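Local structure of AlyGC (Glaciecola chathamensis, 5GKD) at residues F563-N568 with L589-K594. The protein is an alginate lyase of polysaccharide lyase family 6 that cleaves alginate, probably by beta-elimination. Residues are numbered along the deposited sequence; the frame is centred on the assembly and turned at random.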
ATOM      1  N   PHE A 563      11.743  -2.193  14.211  1.00 21.84           N
ATOM      2  CA  PHE A 563      11.860  -0.857  14.780  1.00 22.25           C
ATOM      3  C   PHE A 563      11.232   0.199  13.862  1.00 24.71           C
ATOM      4  O   PHE A 563      10.447   1.036  14.324  1.00 22.93           O
ATOM      5  CB  PHE A 563      13.326  -0.524  15.060  1.00 20.73           C
ATOM      6  CG  PHE A 563      13.535   0.882  15.508  1.00 21.05           C
ATOM      7  CD1 PHE A 563      13.229   1.264  16.804  1.00 21.86           C
ATOM      8  CD2 PHE A 563      14.005   1.836  14.629  1.00 23.57           C
ATOM      9  CE1 PHE A 563      13.399   2.569  17.213  1.00 20.19           C
ATOM     10  CE2 PHE A 563      14.185   3.134  15.029  1.00 20.08           C
ATOM     11  CZ  PHE A 563      13.877   3.505  16.326  1.00 24.06           C
ATOM     12  N   PHE A 564      11.584   0.196  12.567  1.00 20.99           N
ATOM     13  CA  PHE A 564      11.042   1.176  11.630  1.00 20.19           C
ATOM     14  C   PHE A 564      10.613   0.494  10.341  1.00 21.82           C
ATOM     15  O   PHE A 564      11.418  -0.186   9.700  1.00 22.14           O
ATOM     16  CB  PHE A 564      12.035   2.302  11.300  1.00 18.01           C
ATOM     17  CG  PHE A 564      11.450   3.356  10.390  1.00 21.12           C
ATOM     18  CD1 PHE A 564      10.689   4.389  10.903  1.00 19.06           C
ATOM     19  CD2 PHE A 564      11.615   3.276   9.013  1.00 19.71           C
ATOM     20  CE1 PHE A 564      10.120   5.337  10.069  1.00 20.46           C
ATOM     21  CE2 PHE A 564      11.053   4.222   8.168  1.00 20.09           C
ATOM     22  CZ  PHE A 564      10.307   5.259   8.704  1.00 20.34           C
ATOM     23  N   ASP A 565       9.368   0.734   9.930  1.00 19.33           N
ATOM     24  CA  ASP A 565       8.778   0.109   8.749  1.00 18.82           C
ATOM     25  C   ASP A 565       8.260   1.203   7.821  1.00 21.75           C
ATOM     26  O   ASP A 565       7.272   1.868   8.136  1.00 21.56           O
ATOM     27  CB  ASP A 565       7.652  -0.849   9.155  1.00 22.52           C
ATOM     28  CG  ASP A 565       7.197  -1.752   8.003  1.00 22.13           C
ATOM     29  OD1 ASP A 565       8.021  -2.100   7.139  1.00 21.49           O
ATOM     30  OD2 ASP A 565       6.013  -2.120   7.966  1.00 24.14           O
ATOM     31  N   ALA A 566       8.924   1.391   6.685  1.00 20.74           N
ATOM     32  CA  ALA A 566       8.517   2.397   5.716  1.00 20.43           C
ATOM     33  C   ALA A 566       7.300   1.920   4.932  1.00 20.69           C
ATOM     34  O   ALA A 566       7.260   0.780   4.473  1.00 21.90           O
ATOM     35  CB  ALA A 566       9.668   2.713   4.753  1.00 18.52           C
ATOM     36  N   GLY A 567       6.314   2.799   4.773  1.00 19.93           N
ATOM     37  CA  GLY A 567       5.186   2.489   3.919  1.00 18.63           C
ATOM     38  C   GLY A 567       5.577   2.433   2.456  1.00 19.46           C
ATOM     39  O   GLY A 567       6.540   3.064   2.015  1.00 19.62           O
ATOM     40  N   ASN A 568       4.827   1.642   1.696  1.00 18.04           N
ATOM     41  CA  ASN A 568       5.021   1.608   0.250  1.00 20.30           C
ATOM     42  C   ASN A 568       4.921   3.012  -0.341  1.00 21.22           C
ATOM     43  O   ASN A 568       4.030   3.787   0.007  1.00 21.37           O
ATOM     44  CB  ASN A 568       3.995   0.673  -0.396  1.00 20.75           C
ATOM     45  CG  ASN A 568       4.371  -0.800  -0.244  1.00 24.17           C
ATOM     46  OD1 ASN A 568       5.059  -1.361  -1.094  1.00 26.93           O
ATOM     47  ND2 ASN A 568       3.923  -1.423   0.833  1.00 22.96           N
ATOM     48  N   LEU A 589      15.722  -3.424  11.843  1.00 20.84           N
ATOM     49  CA  LEU A 589      15.830  -2.064  12.353  1.00 21.65           C
ATOM     50  C   LEU A 589      15.147  -1.074  11.414  1.00 21.50           C
ATOM     51  O   LEU A 589      14.177  -0.412  11.798  1.00 25.96           O
ATOM     52  CB  LEU A 589      17.301  -1.696  12.546  1.00 20.55           C
ATOM     53  CG  LEU A 589      17.888  -1.253  13.881  1.00 24.76           C
ATOM     54  CD1 LEU A 589      18.709   0.018  13.692  1.00 20.61           C
ATOM     55  CD2 LEU A 589      16.859  -1.084  14.969  1.00 20.67           C
ATOM     56  N   PHE A 590      15.638  -0.958  10.181  1.00 20.59           N
ATOM     57  CA  PHE A 590      15.075  -0.042   9.193  1.00 20.87           C
ATOM     58  C   PHE A 590      14.690  -0.822   7.942  1.00 23.44           C
ATOM     59  O   PHE A 590      15.543  -1.441   7.296  1.00 22.54           O
ATOM     60  CB  PHE A 590      16.056   1.089   8.853  1.00 21.77           C
ATOM     61  CG  PHE A 590      16.252   2.067   9.979  1.00 20.96           C
ATOM     62  CD1 PHE A 590      15.377   3.111  10.159  1.00 21.54           C
ATOM     63  CD2 PHE A 590      17.292   1.915  10.879  1.00 24.60           C
ATOM     64  CE1 PHE A 590      15.538   3.998  11.194  1.00 19.08           C
ATOM     65  CE2 PHE A 590      17.465   2.800  11.906  1.00 21.77           C
ATOM     66  CZ  PHE A 590      16.584   3.848  12.064  1.00 22.25           C
ATOM     67  N   ARG A 591      13.406  -0.798   7.612  1.00 22.30           N
ATOM     68  CA  ARG A 591      12.875  -1.483   6.442  1.00 19.82           C
ATOM     69  C   ARG A 591      12.627  -0.433   5.365  1.00 20.59           C
ATOM     70  O   ARG A 591      11.595   0.246   5.372  1.00 19.52           O
ATOM     71  CB  ARG A 591      11.613  -2.257   6.814  1.00 21.25           C
ATOM     72  CG  ARG A 591      11.917  -3.488   7.649  1.00 22.06           C
ATOM     73  CD  ARG A 591      10.733  -3.930   8.489  1.00 23.14           C
ATOM     74  NE  ARG A 591       9.617  -4.395   7.678  1.00 23.43           N
ATOM     75  CZ  ARG A 591       9.582  -5.566   7.058  1.00 25.98           C
ATOM     76  NH1 ARG A 591      10.614  -6.387   7.137  1.00 24.77           N
ATOM     77  NH2 ARG A 591       8.518  -5.909   6.343  1.00 24.52           N
ATOM     78  N   LEU A 592      13.593  -0.295   4.449  1.00 19.47           N
ATOM     79  CA  LEU A 592      13.617   0.728   3.410  1.00 20.58           C
ATOM     80  C   LEU A 592      13.725   0.093   2.033  1.00 18.75           C
ATOM     81  O   LEU A 592      14.428   0.594   1.150  1.00 17.81           O
ATOM     82  CB  LEU A 592      14.774   1.697   3.612  1.00 18.87           C
ATOM     83  CG  LEU A 592      14.699   2.873   4.584  1.00 25.00           C
ATOM     84  CD1 LEU A 592      13.301   3.235   5.016  1.00 17.77           C
ATOM     85  CD2 LEU A 592      15.605   2.666   5.752  1.00 20.69           C
ATOM     86  N   ASN A 593      13.030  -1.021   1.845  1.00 16.58           N
ATOM     87  CA  ASN A 593      13.157  -1.865   0.666  1.00 20.65           C
ATOM     88  C   ASN A 593      11.795  -2.248   0.102  1.00 21.61           C
ATOM     89  O   ASN A 593      11.603  -3.377  -0.360  1.00 22.12           O
ATOM     90  CB  ASN A 593      13.943  -3.127   1.002  1.00 17.89           C
ATOM     91  CG  ASN A 593      13.238  -3.979   2.027  1.00 22.13           C
ATOM     92  OD1 ASN A 593      12.405  -3.479   2.781  1.00 22.03           O
ATOM     93  ND2 ASN A 593      13.528  -5.272   2.035  1.00 22.29           N
ATOM     94  N   LYS A 594      10.829  -1.323   0.122  1.00 20.94           N
ATOM     95  CA  LYS A 594       9.476  -1.653  -0.327  1.00 21.12           C
ATOM     96  C   LYS A 594       9.287  -1.590  -1.841  1.00 20.50           C
ATOM     97  O   LYS A 594       8.338  -2.191  -2.354  1.00 22.99           O
ATOM     98  CB  LYS A 594       8.457  -0.730   0.343  1.00 18.71           C
ATOM     99  CG  LYS A 594       8.496  -0.794   1.854  1.00 18.31           C
ATOM    100  CD  LYS A 594       8.493  -2.257   2.315  1.00 21.52           C
ATOM    101  CE  LYS A 594       8.611  -2.410   3.822  1.00 23.30           C
ATOM    102  NZ  LYS A 594       7.352  -2.142   4.562  1.00 20.96           N
TER
HETATM  103  O   HOH W   1       5.865  -4.465   6.481  1.00 28.76           O
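Asp-565 faces Arg-591 of the neighbouring strand and Lys-594 just beyond it, and a single carboxylate oxygen takes both cations. Arg-591 NE lies 2.8 Å from Asp-565 OD1, and Lys-594 NZ reaches the same OD1 at 2.7 Å from the opposite face of the carboxylate. The last lysine torsion (chi4 77°) turns NZ so that it also donates to Ala-566 O at 2.9 Å. A water donates to Asp-565 OD2 and accepts from Arg-591 NH2, closing a ring beside the salt bridge. On the face of Phe-564 and Phe-590, Phe-564 CB packs on Phe-590 CD1 at 3.6 Å, the rings lying oblique. From the corner before the strand, the edge of Phe-563 meets the face of Phe-590 off-centre, with planes at 75°. Leu-592 CD1 touches Ala-566 CB at 3.7 Å. Parallel backbone bonds, such as Arg-591 N to Phe-564 O (2.9 Å), set this register. Farther out, Asp-588 pairs with Arg-591 NH1, while Phe-552 and Phe-582 also meet the Phe-563 ring edge-to-face. In-register parallel pairing of successive coils characterises the parallel beta-helix, here the C-terminal one, away from the calcium site. Two cations sharing one oxygen would be expected to stabilise the ionised carboxylate, joining adjacent coils by charge as well as by aromatic packing.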